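Local coordinates for protein BA_2500 (Bacillus anthracis, PDB 4GUC), which is of unknown function, but belongs to a family of small, mostly beta proteins (DUF5065) grouped with the immunoglobulin-like E-set folds, at residues A[27-32]-A[38-43]; A[34-39]-A[95-100]; A[57-62]-A[67-72]; A[99-104]-A[110-115]. All coordinates share one frame; numbering follows the deposited sequence. Where two conformers were deposited one is given.

Contacts 2, 3 and 4 all reach the larger sheet, whereas contact 1 packs a loop on strand 39-45 of the two-stranded one. Strand 98-106 links much of this: contact 2 is made by the loop just before it, its own residues form contact 4, and it pairs with strand 53-59 of contact 3 through Leu59 N and Thr99 O, 2.8 Å apart. Contact 1 touches contact 4 where Leu29 CB meets Gly113 CA at 3.5 Å, the two centres being about 10 Å apart. Contacts 1 and 3 stand on opposite sides of the chain's centre, about 19 Å between centres. No active site is known; glycerol, probably from crystallisation, lies about 4 Å from the Glu28 side chain and about 3 Å from that of Tyr111.

Contact 1 (A[27-32]-A[38-43]); sequences EELAVG and DTFDVT
Phe40 opens the contact from strand 39-43 by presenting its ring to Val31 and Leu29 of segment 27-32. With CG anti to the backbone N (chi1 174°), the ring lies beside its own carbonyl carbon, and Val31 CG1 comes within 3.5 Å of Phe40 CE1, the two side chains crossing at about a right angle. Leu29 CD2 reaches the same ring at its edge, 4.4 Å from CZ. Asp41 points to the other side, where its carboxylate bridges to Arg86, an alternation expected of a strand with one apolar and one polar side. Val42 returns to the apolar side. Its CG1 sits over one face of the Phe40 ring, offset to the rim, and also touches Val31 CG1 at 3.6 Å and Glu28 O at 3.4 Å; a branched valine lets CG1 meet all three together. At Thr43 the backbone takes over: its O lies 3.8 Å from Glu28 CG. No direct hydrogen bond joins the two segments. Instead a water donates to Glu28 O at 2.7 Å and makes a weak bond with Thr43 N. Strand 39-45 is paired with strand 84-90, while Phe40 reaches Ala102 and Leu29 reaches Met104 on strand 98-106, so the 3-10 turn at 27-29 packs where the two sheets of the fold approach each other.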
loop_
_atom_site.group_PDB
_atom_site.type_symbol
_atom_site.label_atom_id
_atom_site.label_comp_id
_atom_site.label_asym_id
_atom_site.label_seq_id
_atom_site.Cartn_x
_atom_site.Cartn_y
_atom_site.Cartn_z
ATOM N N GLU A 27 5.300 -9.717 5.180
ATOM C CA GLU A 27 4.499 -9.604 6.412
ATOM C C GLU A 27 4.539 -8.267 7.111
ATOM O O GLU A 27 3.546 -7.877 7.750
ATOM C CB GLU A 27 4.815 -10.796 7.341
ATOM C CG GLU A 27 4.355 -12.119 6.666
ATOM C CD GLU A 27 4.624 -13.416 7.415
ATOM O OE1 GLU A 27 4.884 -13.359 8.643
ATOM O OE2 GLU A 27 4.536 -14.498 6.737
ATOM N N GLU A 28 5.618 -7.507 6.912
ATOM C CA GLU A 28 5.742 -6.188 7.533
ATOM C C GLU A 28 4.675 -5.229 6.996
ATOM O O GLU A 28 4.365 -4.215 7.644
ATOM C CB GLU A 28 7.145 -5.579 7.354
ATOM C CG GLU A 28 8.296 -6.327 7.997
ATOM C CD GLU A 28 8.622 -7.676 7.364
ATOM O OE1 GLU A 28 8.203 -7.923 6.206
ATOM O OE2 GLU A 28 9.334 -8.481 8.019
ATOM N N LEU A 29 4.146 -5.501 5.793
ATOM C CA LEU A 29 3.091 -4.661 5.237
ATOM C C LEU A 29 1.670 -5.121 5.563
ATOM O O LEU A 29 0.684 -4.452 5.233
ATOM C CB LEU A 29 3.189 -4.538 3.716
ATOM C CG LEU A 29 4.258 -3.639 3.143
ATOM C CD1 LEU A 29 4.396 -3.827 1.621
ATOM C CD2 LEU A 29 3.883 -2.177 3.476
ATOM N N ALA A 30 1.530 -6.292 6.200
ATOM C CA ALA A 30 0.201 -6.880 6.547
ATOM C C ALA A 30 -0.323 -6.419 7.920
ATOM O O ALA A 30 -0.314 -7.165 8.899
ATOM C CB ALA A 30 0.273 -8.397 6.474
ATOM N N VAL A 31 -0.946 -5.243 7.903
ATOM C CA VAL A 31 -1.446 -4.533 9.064
ATOM C C VAL A 31 -2.754 -5.026 9.669
ATOM O O VAL A 31 -3.103 -4.673 10.792
ATOM C CB VAL A 31 -1.586 -2.989 8.696
ATOM C CG1 VAL A 31 -0.196 -2.435 8.292
ATOM C CG2 VAL A 31 -2.579 -2.725 7.546
ATOM N N GLY A 32 -3.480 -5.806 8.882
ATOM C CA GLY A 32 -4.753 -6.336 9.330
ATOM C C GLY A 32 -5.796 -5.271 9.085
ATOM O O GLY A 32 -5.510 -4.220 8.526
ATOM N N ASP A 38 -7.437 4.820 13.686
ATOM C CA ASP A 38 -6.205 4.023 13.785
ATOM C C ASP A 38 -5.097 4.702 12.968
ATOM O O ASP A 38 -5.313 5.690 12.245
ATOM C CB ASP A 38 -6.394 2.587 13.254
ATOM C CG ASP A 38 -7.271 1.720 14.135
ATOM O OD1 ASP A 38 -7.546 2.088 15.296
ATOM O OD2 ASP A 38 -7.651 0.613 13.668
ATOM N N THR A 39 -3.893 4.163 13.083
ATOM C CA THR A 39 -2.766 4.692 12.344
ATOM C C THR A 39 -2.048 3.548 11.658
ATOM O O THR A 39 -1.889 2.483 12.224
ATOM C CB THR A 39 -1.751 5.422 13.273
ATOM O OG1 THR A 39 -2.387 6.561 13.908
ATOM C CG2 THR A 39 -0.509 5.907 12.513
ATOM N N PHE A 40 -1.708 3.732 10.392
ATOM C CA PHE A 40 -0.936 2.745 9.616
ATOM C C PHE A 40 0.502 3.106 9.976
ATOM O O PHE A 40 0.899 4.243 9.782
ATOM C CB PHE A 40 -1.222 2.947 8.127
ATOM C CG PHE A 40 -0.406 2.099 7.210
ATOM C CD1 PHE A 40 -0.866 0.868 6.754
ATOM C CD2 PHE A 40 0.836 2.532 6.794
ATOM C CE1 PHE A 40 -0.099 0.084 5.891
ATOM C CE2 PHE A 40 1.602 1.747 5.918
ATOM C CZ PHE A 40 1.116 0.531 5.469
ATOM N N ASP A 41 1.295 2.154 10.481
ATOM C CA ASP A 41 2.677 2.474 10.884
ATOM C C ASP A 41 3.495 1.207 10.775
ATOM O O ASP A 41 3.331 0.285 11.575
ATOM C CB ASP A 41 2.628 3.079 12.298
ATOM C CG ASP A 41 3.992 3.547 12.847
ATOM O OD1 ASP A 41 5.062 3.305 12.251
ATOM O OD2 ASP A 41 3.984 4.213 13.933
ATOM N N VAL A 42 4.350 1.165 9.761
ATOM C CA VAL A 42 5.202 0.014 9.484
ATOM C C VAL A 42 6.668 0.364 9.299
ATOM O O VAL A 42 6.995 1.437 8.805
ATOM C CB VAL A 42 4.703 -0.730 8.207
ATOM C CG1 VAL A 42 3.205 -1.129 8.384
ATOM C CG2 VAL A 42 4.832 0.115 6.961
ATOM N N THR A 43 7.555 -0.562 9.662
ATOM C CA THR A 43 9.017 -0.401 9.488
ATOM C C THR A 43 9.451 -1.600 8.636
ATOM O O THR A 43 9.178 -2.749 9.009
ATOM C CB THR A 43 9.795 -0.317 10.801
ATOM O OG1 THR A 43 9.406 0.880 11.481
ATOM C CG2 THR A 43 11.317 -0.258 10.533
HETATM O O HOH W 1 5.952 -3.524 9.754
#

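Contact 2 (A[34-39]-A[95-100]); sequences LKHGDT and YNPGTY
His36 swings its imidazole toward the Tyr95 carbonyl with CG beside its own backbone N and opposite the carbonyl carbon (chi1 -64°), and a chi2 of 145° then turns the ring so that NE2 leads. The result is the one hydrogen bond between the segments, from His36 NE2 to Tyr95 O at 2.8 Å, which ties the turn after strand 34-35 to the loop before strand 98-106. The acceptor lies almost in the imidazole plane, and the N-H...O angle of 165° makes the bond nearly straight, although the donor is tilted from the plane of the carbonyl. Beside it, Pro97 CD comes to the edge of the same ring, 4.2 Å from CE1, so that a rigid apolar ring flanks the polar bond.

Each partner is shaped by its own loop. His36 occupies a type II turn from Lys35 to Asp38, closed by Asp38 N to Lys35 O (2.9 Å); Gly37, with its positive phi, fits the third position of such a turn. Asp38 OD2 also accepts Lys35 N at 2.9 Å, met from above the carboxylate plane. Within segment 95-100, Tyr100 OH donates to Asn96 O at 2.6 Å, on a lone pair, tying the loop to strand 98-100. Lys93 and Lys120 lie against His36, and Tyr95 packs on Ile118. Histidine suits this place because its ring nitrogen reaches a backbone acceptor from the turn at 35-38. Since NE2 donates to the carbonyl, that nitrogen carries a proton, and the bond leaves the state of ND1 open.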
loop_
_atom_site.group_PDB
_atom_site.type_symbol
_atom_site.label_atom_id
_atom_site.label_comp_id
_atom_site.label_asym_id
_atom_site.label_seq_id
_atom_site.Cartn_x
_atom_site.Cartn_y
_atom_site.Cartn_z
ATOM N N LEU A 34 -8.271 -2.189 9.696
ATOM C CA LEU A 34 -8.130 -0.916 10.428
ATOM C C LEU A 34 -9.468 -0.180 10.523
ATOM O O LEU A 34 -10.391 -0.441 9.729
ATOM C CB LEU A 34 -7.086 -0.028 9.720
ATOM C CG LEU A 34 -5.666 -0.607 9.574
ATOM C CD1 LEU A 34 -4.746 0.327 8.808
ATOM C CD2 LEU A 34 -5.107 -0.898 10.957
ATOM N N LYS A 35 -9.590 0.690 11.520
ATOM C CA LYS A 35 -10.786 1.500 11.731
ATOM C C LYS A 35 -10.406 2.971 11.703
ATOM O O LYS A 35 -9.250 3.319 11.948
ATOM C CB LYS A 35 -11.424 1.200 13.087
ATOM C CG LYS A 35 -12.120 -0.142 13.189
ATOM C CD LYS A 35 -12.588 -0.412 14.618
ATOM C CE LYS A 35 -13.564 0.635 15.186
ATOM N NZ LYS A 35 -14.997 0.436 14.775
ATOM N N HIS A 36 -11.356 3.835 11.351
ATOM C CA HIS A 36 -11.091 5.271 11.376
ATOM C C HIS A 36 -10.584 5.596 12.782
ATOM O O HIS A 36 -11.179 5.154 13.773
ATOM C CB HIS A 36 -12.329 6.133 11.071
ATOM C CG HIS A 36 -12.879 5.949 9.689
ATOM N ND1 HIS A 36 -14.231 5.997 9.399
ATOM C CD2 HIS A 36 -12.255 5.635 8.527
ATOM C CE1 HIS A 36 -14.405 5.803 8.101
ATOM N NE2 HIS A 36 -13.223 5.542 7.556
ATOM N N GLY A 37 -9.483 6.340 12.867
ATOM C CA GLY A 37 -8.877 6.707 14.149
ATOM C C GLY A 37 -7.592 5.947 14.374
ATOM O O GLY A 37 -6.766 6.366 15.202
ATOM N N ASP A 38 -7.437 4.820 13.686
ATOM C CA ASP A 38 -6.205 4.023 13.785
ATOM C C ASP A 38 -5.097 4.702 12.968
ATOM O O ASP A 38 -5.313 5.690 12.245
ATOM C CB ASP A 38 -6.394 2.587 13.254
ATOM C CG ASP A 38 -7.271 1.720 14.135
ATOM O OD1 ASP A 38 -7.546 2.088 15.296
ATOM O OD2 ASP A 38 -7.651 0.613 13.668
ATOM N N THR A 39 -3.893 4.163 13.083
ATOM C CA THR A 39 -2.766 4.692 12.344
ATOM C C THR A 39 -2.048 3.548 11.658
ATOM O O THR A 39 -1.889 2.483 12.224
ATOM C CB THR A 39 -1.751 5.422 13.273
ATOM O OG1 THR A 39 -2.387 6.561 13.908
ATOM C CG2 THR A 39 -0.509 5.907 12.513
ATOM N N TYR A 95 -10.821 7.803 4.053
ATOM C CA TYR A 95 -10.763 6.430 3.599
ATOM C C TYR A 95 -12.165 5.809 3.803
ATOM O O TYR A 95 -12.466 5.266 4.880
ATOM C CB TYR A 95 -9.743 5.632 4.409
ATOM C CG TYR A 95 -8.298 6.079 4.262
ATOM C CD1 TYR A 95 -7.794 7.139 5.014
ATOM C CD2 TYR A 95 -7.421 5.425 3.382
ATOM C CE1 TYR A 95 -6.446 7.549 4.894
ATOM C CE2 TYR A 95 -6.095 5.815 3.262
ATOM C CZ TYR A 95 -5.616 6.885 4.017
ATOM O OH TYR A 95 -4.307 7.301 3.931
ATOM N N ASN A 96 -12.967 5.839 2.745
ATOM C CA ASN A 96 -14.311 5.287 2.750
ATOM C C ASN A 96 -14.303 3.811 3.153
ATOM O O ASN A 96 -13.442 3.064 2.696
ATOM C CB ASN A 96 -14.840 5.386 1.321
ATOM C CG ASN A 96 -14.879 6.819 0.810
ATOM O OD1 ASN A 96 -14.169 7.165 -0.144
ATOM N ND2 ASN A 96 -15.636 7.674 1.490
ATOM N N PRO A 97 -15.234 3.378 4.031
ATOM C CA PRO A 97 -15.200 1.958 4.346
ATOM C C PRO A 97 -15.114 1.067 3.089
ATOM O O PRO A 97 -15.818 1.286 2.110
ATOM C CB PRO A 97 -16.496 1.746 5.121
ATOM C CG PRO A 97 -16.700 3.071 5.806
ATOM C CD PRO A 97 -16.311 4.071 4.762
ATOM N N GLY A 98 -14.208 0.108 3.109
ATOM C CA GLY A 98 -14.034 -0.794 1.980
ATOM C C GLY A 98 -12.774 -1.613 2.123
ATOM O O GLY A 98 -12.260 -1.764 3.236
ATOM N N THR A 99 -12.296 -2.143 0.998
ATOM C CA THR A 99 -11.115 -2.996 0.944
ATOM C C THR A 99 -9.955 -2.221 0.353
ATOM O O THR A 99 -10.106 -1.513 -0.645
ATOM C CB THR A 99 -11.409 -4.266 0.135
ATOM O OG1 THR A 99 -12.505 -4.958 0.753
ATOM C CG2 THR A 99 -10.215 -5.190 0.051
ATOM N N TYR A 100 -8.783 -2.349 0.980
ATOM C CA TYR A 100 -7.556 -1.632 0.595
ATOM C C TYR A 100 -6.348 -2.528 0.564
ATOM O O TYR A 100 -6.437 -3.668 1.008
ATOM C CB TYR A 100 -7.326 -0.515 1.624
ATOM C CG TYR A 100 -8.363 0.591 1.573
ATOM C CD1 TYR A 100 -9.598 0.455 2.185
ATOM C CD2 TYR A 100 -8.089 1.790 0.924
ATOM C CE1 TYR A 100 -10.569 1.468 2.125
ATOM C CE2 TYR A 100 -9.038 2.805 0.866
ATOM C CZ TYR A 100 -10.287 2.634 1.458
ATOM O OH TYR A 100 -11.223 3.667 1.403
#

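Contact 3 (A[57-62]-A[67-72]); sequences YQLSGN and INLHRY
Ser60 O is gripped from His70 by NE2, at 2.8 Å, and more weakly by the CA-H of Asn68. The carbonyl oxygen lies in the imidazole plane, yet NE2 stands well above the plane of the carbonyl. His70 CD2 meanwhile rests 3.2 Å from Ser60 OG. The serine hydroxyl, held between backbone N and carbonyl carbon (chi1 61°), donates to Gln58 OE1 at 2.8 Å on a lone pair, and so orients the glutamine amide. That chain, extended beyond CG, crosses the Tyr72 ring at a slant, amide and ring planes 35° apart, and NE2 bonds to Tyr100 OH; Tyr72 OH is hydrogen-bonded to Asn96 OD1 in the conformer given.

Beneath these side chains runs the hairpin ladder. Gln58 and His70 form a hydrogen-bonded pair, N of each to O of the other, and Ser60 N reaches Asn68 O at 3.0 Å. On the face of Tyr57, Leu59, Leu69 and Arg71, apolar contacts prevail: Tyr57 CD1 meets Leu69 CB at 3.8 Å, crossing at about a right angle. Tyr57 OH and Arg71 NH1 both reach Asp9, which ties that face to the N-terminal segment. Gln58 and His70 thus make a polar pair on one face, while Leu59 and Leu69 give the other its aliphatic part. The donation to Ser60 O requires a proton on His70 NE2 and uses a backbone acceptor beyond the last bridged pair.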
loop_
_atom_site.group_PDB
_atom_site.type_symbol
_atom_site.label_atom_id
_atom_site.label_comp_id
_atom_site.label_asym_id
_atom_site.label_seq_id
_atom_site.Cartn_x
_atom_site.Cartn_y
_atom_site.Cartn_z
ATOM N N TYR A 57 -3.904 1.793 -1.699
ATOM C CA TYR A 57 -4.900 1.801 -2.747
ATOM C C TYR A 57 -6.196 1.162 -2.265
ATOM O O TYR A 57 -6.190 0.224 -1.467
ATOM C CB TYR A 57 -4.469 0.927 -3.927
ATOM C CG TYR A 57 -3.239 1.322 -4.739
ATOM C CD1 TYR A 57 -3.369 2.059 -5.911
ATOM C CD2 TYR A 57 -1.964 0.892 -4.401
ATOM C CE1 TYR A 57 -2.266 2.379 -6.703
ATOM C CE2 TYR A 57 -0.865 1.211 -5.175
ATOM C CZ TYR A 57 -1.013 1.932 -6.335
ATOM O OH TYR A 57 0.120 2.168 -7.067
ATOM N N GLN A 58 -7.325 1.653 -2.774
ATOM C CA GLN A 58 -8.608 1.061 -2.504
ATOM C C GLN A 58 -8.890 0.079 -3.662
ATOM O O GLN A 58 -8.583 0.346 -4.825
ATOM C CB GLN A 58 -9.718 2.119 -2.487
ATOM C CG GLN A 58 -11.069 1.553 -2.156
ATOM C CD GLN A 58 -12.190 2.556 -2.350
ATOM O OE1 GLN A 58 -12.792 2.573 -3.425
ATOM N NE2 GLN A 58 -12.373 3.452 -1.414
ATOM N N LEU A 59 -9.460 -1.078 -3.337
ATOM C CA LEU A 59 -9.816 -2.088 -4.334
ATOM C C LEU A 59 -11.324 -1.914 -4.609
ATOM O O LEU A 59 -12.155 -2.195 -3.722
ATOM C CB LEU A 59 -9.480 -3.502 -3.814
ATOM C CG LEU A 59 -9.863 -4.697 -4.706
ATOM C CD1 LEU A 59 -9.349 -4.579 -6.098
ATOM C CD2 LEU A 59 -9.388 -6.003 -4.100
ATOM N N SER A 60 -11.681 -1.490 -5.822
ATOM C CA SER A 60 -13.070 -1.292 -6.160
ATOM C C SER A 60 -13.220 -1.221 -7.655
ATOM O O SER A 60 -12.293 -0.885 -8.385
ATOM C CB SER A 60 -13.637 -0.060 -5.468
ATOM O OG SER A 60 -12.974 1.117 -5.854
ATOM N N GLY A 61 -14.413 -1.551 -8.113
ATOM C CA GLY A 61 -14.695 -1.533 -9.529
ATOM C C GLY A 61 -15.339 -2.826 -9.974
ATOM O O GLY A 61 -15.517 -3.767 -9.202
ATOM N N ASN A 62 -15.684 -2.858 -11.244
ATOM C CA ASN A 62 -16.316 -3.994 -11.818
ATOM C C ASN A 62 -15.256 -5.040 -12.136
ATOM O O ASN A 62 -14.120 -4.718 -12.415
ATOM C CB ASN A 62 -17.001 -3.583 -13.125
ATOM C CG ASN A 62 -17.817 -4.691 -13.716
ATOM O OD1 ASN A 62 -17.374 -5.325 -14.648
ATOM N ND2 ASN A 62 -18.970 -5.005 -13.106
ATOM N N ILE A 67 -8.352 -1.798 -14.521
ATOM C CA ILE A 67 -7.859 -1.073 -13.338
ATOM C C ILE A 67 -8.858 -1.111 -12.215
ATOM O O ILE A 67 -9.989 -0.650 -12.363
ATOM C CB ILE A 67 -7.513 0.405 -13.673
ATOM C CG1 ILE A 67 -6.369 0.451 -14.695
ATOM C CG2 ILE A 67 -7.089 1.164 -12.399
ATOM C CD1 ILE A 67 -6.015 1.852 -15.194
ATOM N N ASN A 68 -8.483 -1.776 -11.115
ATOM C CA ASN A 68 -9.354 -1.852 -9.937
ATOM C C ASN A 68 -8.683 -1.411 -8.624
ATOM O O ASN A 68 -9.238 -1.611 -7.552
ATOM C CB ASN A 68 -10.069 -3.204 -9.791
ATOM C CG ASN A 68 -9.128 -4.357 -9.469
ATOM O OD1 ASN A 68 -7.969 -4.164 -9.134
ATOM N ND2 ASN A 68 -9.661 -5.578 -9.511
ATOM N N LEU A 69 -7.486 -0.832 -8.743
ATOM C CA LEU A 69 -6.722 -0.273 -7.598
ATOM C C LEU A 69 -6.738 1.261 -7.763
ATOM O O LEU A 69 -6.414 1.753 -8.845
ATOM C CB LEU A 69 -5.306 -0.815 -7.545
ATOM C CG LEU A 69 -5.208 -2.313 -7.257
ATOM C CD1 LEU A 69 -3.725 -2.752 -7.166
ATOM C CD2 LEU A 69 -5.972 -2.685 -5.976
ATOM N N HIS A 70 -7.158 2.012 -6.746
ATOM C CA HIS A 70 -7.274 3.466 -6.816
ATOM C C HIS A 70 -6.463 4.052 -5.690
ATOM O O HIS A 70 -6.721 3.770 -4.517
ATOM C CB HIS A 70 -8.762 3.788 -6.704
ATOM C CG HIS A 70 -9.587 2.982 -7.664
ATOM N ND1 HIS A 70 -9.635 3.261 -9.015
ATOM C CD2 HIS A 70 -10.353 1.879 -7.481
ATOM C CE1 HIS A 70 -10.414 2.374 -9.615
ATOM N NE2 HIS A 70 -10.863 1.528 -8.706
ATOM N N ARG A 71 -5.479 4.876 -6.012
ATOM C CA ARG A 71 -4.596 5.446 -5.003
ATOM C C ARG A 71 -5.280 6.398 -4.040
ATOM O O ARG A 71 -5.945 7.338 -4.459
ATOM C CB ARG A 71 -3.432 6.182 -5.683
ATOM C CG ARG A 71 -2.332 6.615 -4.668
ATOM C CD ARG A 71 -1.229 7.441 -5.275
ATOM N NE ARG A 71 -1.713 8.719 -5.797
ATOM C CZ ARG A 71 -1.988 8.995 -7.080
ATOM N NH1 ARG A 71 -1.793 8.103 -8.047
ATOM N NH2 ARG A 71 -2.443 10.197 -7.413
ATOM N N TYR A 72 -5.161 6.127 -2.744
ATOM C CA TYR A 72 -5.693 6.991 -1.685
ATOM C C TYR A 72 -4.596 7.764 -0.974
ATOM O O TYR A 72 -4.855 8.854 -0.444
ATOM C CB TYR A 72 -6.562 6.210 -0.663
ATOM C CG TYR A 72 -8.028 6.223 -1.038
ATOM C CD1 TYR A 72 -8.478 5.643 -2.219
ATOM C CD2 TYR A 72 -8.966 6.810 -0.199
ATOM C CE1 TYR A 72 -9.815 5.692 -2.582
ATOM C CE2 TYR A 72 -10.323 6.827 -0.536
ATOM C CZ TYR A 72 -10.734 6.267 -1.719
ATOM O OH TYR A 72 -12.079 6.287 -2.079
HETATM O O HOH W 2 -11.375 -5.621 -12.126
#

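Contact 4 (A[99-104]-A[110-115]); sequences TYVAVM and YYYGGS
Met104 (present as selenomethionine) and Tyr111 bury more area here than the other residues, and they face each other as a hydrogen-bonded antiparallel pair. Met104 N donates to Tyr111 O at 2.8 Å, from above the carbonyl plane, and Tyr111 N answers to Met104 O at 2.9 Å. On the same side of the sheet their side chains meet: Met104, CG anti to its N and the chain bent only at chi3 (69°), lays its terminal CE 3.7 Å from Tyr111 CD2. The unbranched, flexible methionine chain, here labelled with selenium, can curl against the ring; Val54 and Thr46 also touch Met104, while Ile26 touches Tyr111.

Ser115 is the third, at the far end. Its CA lies 3.2 Å from Tyr100 O in a CA-H...O contact, and CB lies 3.8 Å from Thr99 CG2; a small residue fits so close to the backbone. Between the two ends Gly113 N donates to Ala102 O at 3.2 Å, and a water accepts from Ala102 N and may donate to Gly114 O. Gly114, with its positive phi, suits this step. Across the sheet, Val103 CG1 and Tyr110 CD1 are 4.2 Å apart; Val103 and Tyr112 pack on helix 16-22, while Tyr110 lies edge-to-face with Trp13. The chemistry is therefore that of an antiparallel hairpin paired directly at Met104 and Tyr111 and probably bridged by water at Ala102 and Gly114.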
loop_
_atom_site.group_PDB
_atom_site.type_symbol
_atom_site.label_atom_id
_atom_site.label_comp_id
_atom_site.label_asym_id
_atom_site.label_seq_id
_atom_site.Cartn_x
_atom_site.Cartn_y
_atom_site.Cartn_z
ATOM N N THR A 99 -12.296 -2.143 0.998
ATOM C CA THR A 99 -11.115 -2.996 0.944
ATOM C C THR A 99 -9.955 -2.221 0.353
ATOM O O THR A 99 -10.106 -1.513 -0.645
ATOM C CB THR A 99 -11.409 -4.266 0.135
ATOM O OG1 THR A 99 -12.505 -4.958 0.753
ATOM C CG2 THR A 99 -10.215 -5.190 0.051
ATOM N N TYR A 100 -8.783 -2.349 0.980
ATOM C CA TYR A 100 -7.556 -1.632 0.595
ATOM C C TYR A 100 -6.348 -2.528 0.564
ATOM O O TYR A 100 -6.437 -3.668 1.008
ATOM C CB TYR A 100 -7.326 -0.515 1.624
ATOM C CG TYR A 100 -8.363 0.591 1.573
ATOM C CD1 TYR A 100 -9.598 0.455 2.185
ATOM C CD2 TYR A 100 -8.089 1.790 0.924
ATOM C CE1 TYR A 100 -10.569 1.468 2.125
ATOM C CE2 TYR A 100 -9.038 2.805 0.866
ATOM C CZ TYR A 100 -10.287 2.634 1.458
ATOM O OH TYR A 100 -11.223 3.667 1.403
ATOM N N VAL A 101 -5.244 -2.006 0.031
ATOM C CA VAL A 101 -3.990 -2.758 0.004
ATOM C C VAL A 101 -2.836 -1.797 0.043
ATOM O O VAL A 101 -2.914 -0.707 -0.531
ATOM C CB VAL A 101 -3.848 -3.713 -1.228
ATOM C CG1 VAL A 101 -3.907 -2.971 -2.540
ATOM C CG2 VAL A 101 -2.571 -4.582 -1.131
ATOM N N ALA A 102 -1.777 -2.153 0.781
ATOM C CA ALA A 102 -0.571 -1.345 0.867
ATOM C C ALA A 102 0.474 -1.978 -0.048
ATOM O O ALA A 102 0.735 -3.192 0.018
ATOM C CB ALA A 102 -0.044 -1.241 2.300
ATOM N N VAL A 103 1.077 -1.144 -0.894
ATOM C CA VAL A 103 2.076 -1.570 -1.856
ATOM C C VAL A 103 3.329 -0.728 -1.710
ATOM O O VAL A 103 3.229 0.490 -1.551
ATOM C CB VAL A 103 1.537 -1.401 -3.320
ATOM C CG1 VAL A 103 2.557 -1.789 -4.370
ATOM C CG2 VAL A 103 0.239 -2.202 -3.492
HETATM N N MSE A 104 4.501 -1.361 -1.752
HETATM C CA MSE A 104 5.764 -0.670 -1.704
HETATM C C MSE A 104 6.527 -0.842 -2.998
HETATM O O MSE A 104 6.625 -1.970 -3.525
HETATM C CB MSE A 104 6.642 -1.156 -0.551
HETATM C CG MSE A 104 7.962 -0.355 -0.411
HETATM SE SE MSE A 104 9.107 -0.804 1.054
HETATM C CE MSE A 104 9.668 -2.527 0.454
ATOM N N TYR A 110 8.304 -4.589 -6.630
ATOM C CA TYR A 110 7.108 -4.289 -5.874
ATOM C C TYR A 110 6.822 -5.334 -4.810
ATOM O O TYR A 110 7.042 -6.524 -5.030
ATOM C CB TYR A 110 5.897 -4.169 -6.783
ATOM C CG TYR A 110 5.979 -2.986 -7.727
ATOM C CD1 TYR A 110 5.498 -1.748 -7.363
ATOM C CD2 TYR A 110 6.529 -3.116 -8.983
ATOM C CE1 TYR A 110 5.545 -0.682 -8.239
ATOM C CE2 TYR A 110 6.613 -2.056 -9.841
ATOM C CZ TYR A 110 6.122 -0.823 -9.446
ATOM O OH TYR A 110 6.148 0.256 -10.318
ATOM N N TYR A 111 6.294 -4.848 -3.692
ATOM C CA TYR A 111 5.931 -5.626 -2.504
ATOM C C TYR A 111 4.554 -5.249 -2.016
ATOM O O TYR A 111 4.104 -4.122 -2.306
ATOM C CB TYR A 111 6.946 -5.343 -1.390
ATOM C CG TYR A 111 8.363 -5.626 -1.842
ATOM C CD1 TYR A 111 8.924 -6.871 -1.660
ATOM C CD2 TYR A 111 9.119 -4.657 -2.504
ATOM C CE1 TYR A 111 10.230 -7.161 -2.135
ATOM C CE2 TYR A 111 10.399 -4.927 -2.969
ATOM C CZ TYR A 111 10.949 -6.162 -2.771
ATOM O OH TYR A 111 12.242 -6.406 -3.237
ATOM N N TYR A 112 3.830 -6.149 -1.357
ATOM C CA TYR A 112 2.499 -5.793 -0.868
ATOM C C TYR A 112 2.202 -6.557 0.402
ATOM O O TYR A 112 2.904 -7.518 0.720
ATOM C CB TYR A 112 1.440 -6.006 -1.956
ATOM C CG TYR A 112 1.065 -7.432 -2.225
ATOM C CD1 TYR A 112 -0.268 -7.880 -2.127
ATOM C CD2 TYR A 112 2.032 -8.377 -2.557
ATOM C CE1 TYR A 112 -0.596 -9.221 -2.347
ATOM C CE2 TYR A 112 1.697 -9.688 -2.788
ATOM C CZ TYR A 112 0.393 -10.118 -2.657
ATOM O OH TYR A 112 0.125 -11.448 -2.897
ATOM N N GLY A 113 1.177 -6.133 1.134
ATOM C CA GLY A 113 0.795 -6.768 2.391
ATOM C C GLY A 113 -0.545 -7.486 2.371
ATOM O O GLY A 113 -1.031 -7.919 3.428
ATOM N N GLY A 114 -1.077 -7.702 1.164
ATOM C CA GLY A 114 -2.370 -8.329 0.962
ATOM C C GLY A 114 -3.505 -7.364 1.295
ATOM O O GLY A 114 -3.336 -6.400 2.053
ATOM N N SER A 115 -4.692 -7.621 0.778
ATOM C CA SER A 115 -5.807 -6.757 1.074
ATOM C C SER A 115 -6.233 -6.760 2.552
ATOM O O SER A 115 -5.995 -7.713 3.282
ATOM C CB SER A 115 -6.978 -7.161 0.185
ATOM O OG SER A 115 -7.355 -8.502 0.432
HETATM O O HOH W 3 -1.407 -4.458 2.445
#